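Local coordinates for protein putative tryptophan halogenase (Xanthomonas campestris pv. campestris, PDB 6Y1W) that probably acts as a flavin-dependent halogenase, a member of the tryptophan halogenase family that would use FAD to install halogen on its substrate, at residues W124-A129 with R457-V462. Residues are numbered along the deposited sequence; the frame is centred on the assembly and turned at random.
Sequences WLKAHA and RHHHPV
Lys126 sets CB over one face of the His459 imidazole, a CH-pi contact in which CB sits 3.9 Å from the ring centroid and 22° off the ring normal. Here one side of helix 120-129 receives the long loop between helices 442-451 and 468-486, near the surface of this tryptophan halogenase family member and away from its predicted flavin and tryptophan sites. With CG anti to the backbone N (chi1 168°), a bend at chi2 turns the lysine chain so that Lys126 CD passes beyond the ring's rim, 3.6 Å from His459 NE2, and the two side chains lie obliquely to each other. Beside them, Leu125 CB meets His459 CB at 4.0 Å.

Asp464, just beyond the loop segment, joins the two polar ends: its OD1 accepts a hydrogen bond from His459 NE2 and forms a salt bridge with Lys126 NZ. The carboxylate would tend to stabilise a proton on His459, while Lys126 NZ, 4.8 Å from His459 NE2, would act the other way, so the charge is left open. The second subunit borders the loop too, where Gln367 of that subunit bonds to His459 N and His458 ND1. Next along the chain, His460 is gripped from both nitrogens. NE2 bonds to Leu362 O of the second subunit, while Val462 N approaches His460 ND1 in the ring plane at 3.0 Å, nearly straight at 168°.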
# COMPACT_ATOMS: atom_id res chain seq x y z
N TRP A 124 -11.18 -5.28 22.02
CA TRP A 124 -11.59 -4.23 22.95
C TRP A 124 -13.11 -4.06 22.96
O TRP A 124 -13.70 -3.90 24.04
CB TRP A 124 -10.89 -2.92 22.62
CG TRP A 124 -11.20 -1.85 23.60
CD1 TRP A 124 -10.52 -1.58 24.76
CD2 TRP A 124 -12.27 -0.90 23.54
NE1 TRP A 124 -11.10 -0.51 25.41
CE2 TRP A 124 -12.19 -0.09 24.70
CE3 TRP A 124 -13.31 -0.66 22.63
CZ2 TRP A 124 -13.09 0.95 24.97
CZ3 TRP A 124 -14.20 0.37 22.90
CH2 TRP A 124 -14.09 1.15 24.06
N LEU A 125 -13.74 -4.10 21.78
CA LEU A 125 -15.20 -3.95 21.68
C LEU A 125 -15.92 -5.08 22.41
O LEU A 125 -16.91 -4.84 23.13
CB LEU A 125 -15.61 -3.91 20.20
CG LEU A 125 -15.32 -2.57 19.51
CD1 LEU A 125 -15.31 -2.69 17.97
CD2 LEU A 125 -16.26 -1.44 19.99
N LYS A 126 -15.46 -6.32 22.24
CA LYS A 126 -16.04 -7.43 22.98
C LYS A 126 -15.85 -7.20 24.47
O LYS A 126 -16.78 -7.38 25.26
CB LYS A 126 -15.37 -8.74 22.55
CG LYS A 126 -15.67 -9.94 23.42
CD LYS A 126 -16.93 -10.62 23.06
CE LYS A 126 -17.05 -11.92 23.84
NZ LYS A 126 -18.39 -12.42 23.46
N ALA A 127 -14.65 -6.76 24.85
CA ALA A 127 -14.39 -6.53 26.27
C ALA A 127 -15.28 -5.44 26.81
O ALA A 127 -15.74 -5.52 27.95
CB ALA A 127 -12.92 -6.19 26.51
N HIS A 128 -15.51 -4.39 26.03
CA HIS A 128 -16.42 -3.33 26.44
C HIS A 128 -17.85 -3.88 26.61
O HIS A 128 -18.54 -3.55 27.59
CB HIS A 128 -16.37 -2.21 25.40
CG HIS A 128 -17.04 -0.95 25.85
ND1 HIS A 128 -17.69 -0.11 24.97
CD2 HIS A 128 -17.12 -0.36 27.06
CE1 HIS A 128 -18.17 0.93 25.64
NE2 HIS A 128 -17.83 0.80 26.91
N ALA A 129 -18.31 -4.71 25.68
CA ALA A 129 -19.64 -5.30 25.82
C ALA A 129 -19.73 -6.17 27.07
O ALA A 129 -20.81 -6.28 27.67
CB ALA A 129 -20.03 -6.11 24.58
N ARG A 457 -21.70 -1.50 15.78
CA ARG A 457 -22.84 -2.36 16.12
C ARG A 457 -22.44 -3.81 16.32
O ARG A 457 -23.14 -4.54 17.03
CB ARG A 457 -23.91 -2.28 15.03
CG ARG A 457 -24.50 -0.90 14.82
CD ARG A 457 -25.69 -0.98 13.88
NE ARG A 457 -25.57 -0.07 12.76
CZ ARG A 457 -26.18 1.12 12.71
NH1 ARG A 457 -26.95 1.51 13.71
NH2 ARG A 457 -26.01 1.90 11.65
N HIS A 458 -21.33 -4.23 15.73
CA HIS A 458 -20.82 -5.58 15.81
C HIS A 458 -19.31 -5.51 15.86
O HIS A 458 -18.72 -4.46 15.62
CB HIS A 458 -21.27 -6.41 14.60
CG HIS A 458 -22.75 -6.55 14.51
ND1 HIS A 458 -23.45 -7.50 15.23
CD2 HIS A 458 -23.68 -5.82 13.84
CE1 HIS A 458 -24.74 -7.36 14.99
NE2 HIS A 458 -24.91 -6.36 14.14
N HIS A 459 -18.70 -6.61 16.27
CA HIS A 459 -17.26 -6.78 16.19
C HIS A 459 -16.95 -8.13 15.55
O HIS A 459 -17.83 -8.97 15.34
CB HIS A 459 -16.62 -6.69 17.57
CG HIS A 459 -17.11 -7.74 18.52
ND1 HIS A 459 -18.03 -7.48 19.51
CD2 HIS A 459 -16.80 -9.05 18.63
CE1 HIS A 459 -18.28 -8.59 20.18
NE2 HIS A 459 -17.55 -9.56 19.66
N HIS A 460 -15.66 -8.34 15.28
CA HIS A 460 -15.24 -9.58 14.63
C HIS A 460 -15.56 -10.76 15.53
O HIS A 460 -15.22 -10.75 16.72
CB HIS A 460 -13.74 -9.52 14.33
CG HIS A 460 -13.27 -10.55 13.35
ND1 HIS A 460 -13.38 -11.90 13.60
CD2 HIS A 460 -12.65 -10.44 12.15
CE1 HIS A 460 -12.86 -12.58 12.59
NE2 HIS A 460 -12.41 -11.72 11.70
N PRO A 461 -16.24 -11.79 15.02
CA PRO A 461 -16.58 -12.94 15.87
C PRO A 461 -15.39 -13.72 16.43
O PRO A 461 -15.58 -14.52 17.36
CB PRO A 461 -17.46 -13.83 14.96
CG PRO A 461 -17.15 -13.39 13.58
CD PRO A 461 -16.75 -11.93 13.64
N VAL A 462 -14.16 -13.52 15.95
CA VAL A 462 -13.06 -14.25 16.56
C VAL A 462 -12.93 -13.85 18.04
O VAL A 462 -12.49 -14.65 18.86
CB VAL A 462 -11.75 -14.02 15.80
CG1 VAL A 462 -11.19 -12.63 16.10
CG2 VAL A 462 -10.73 -15.09 16.16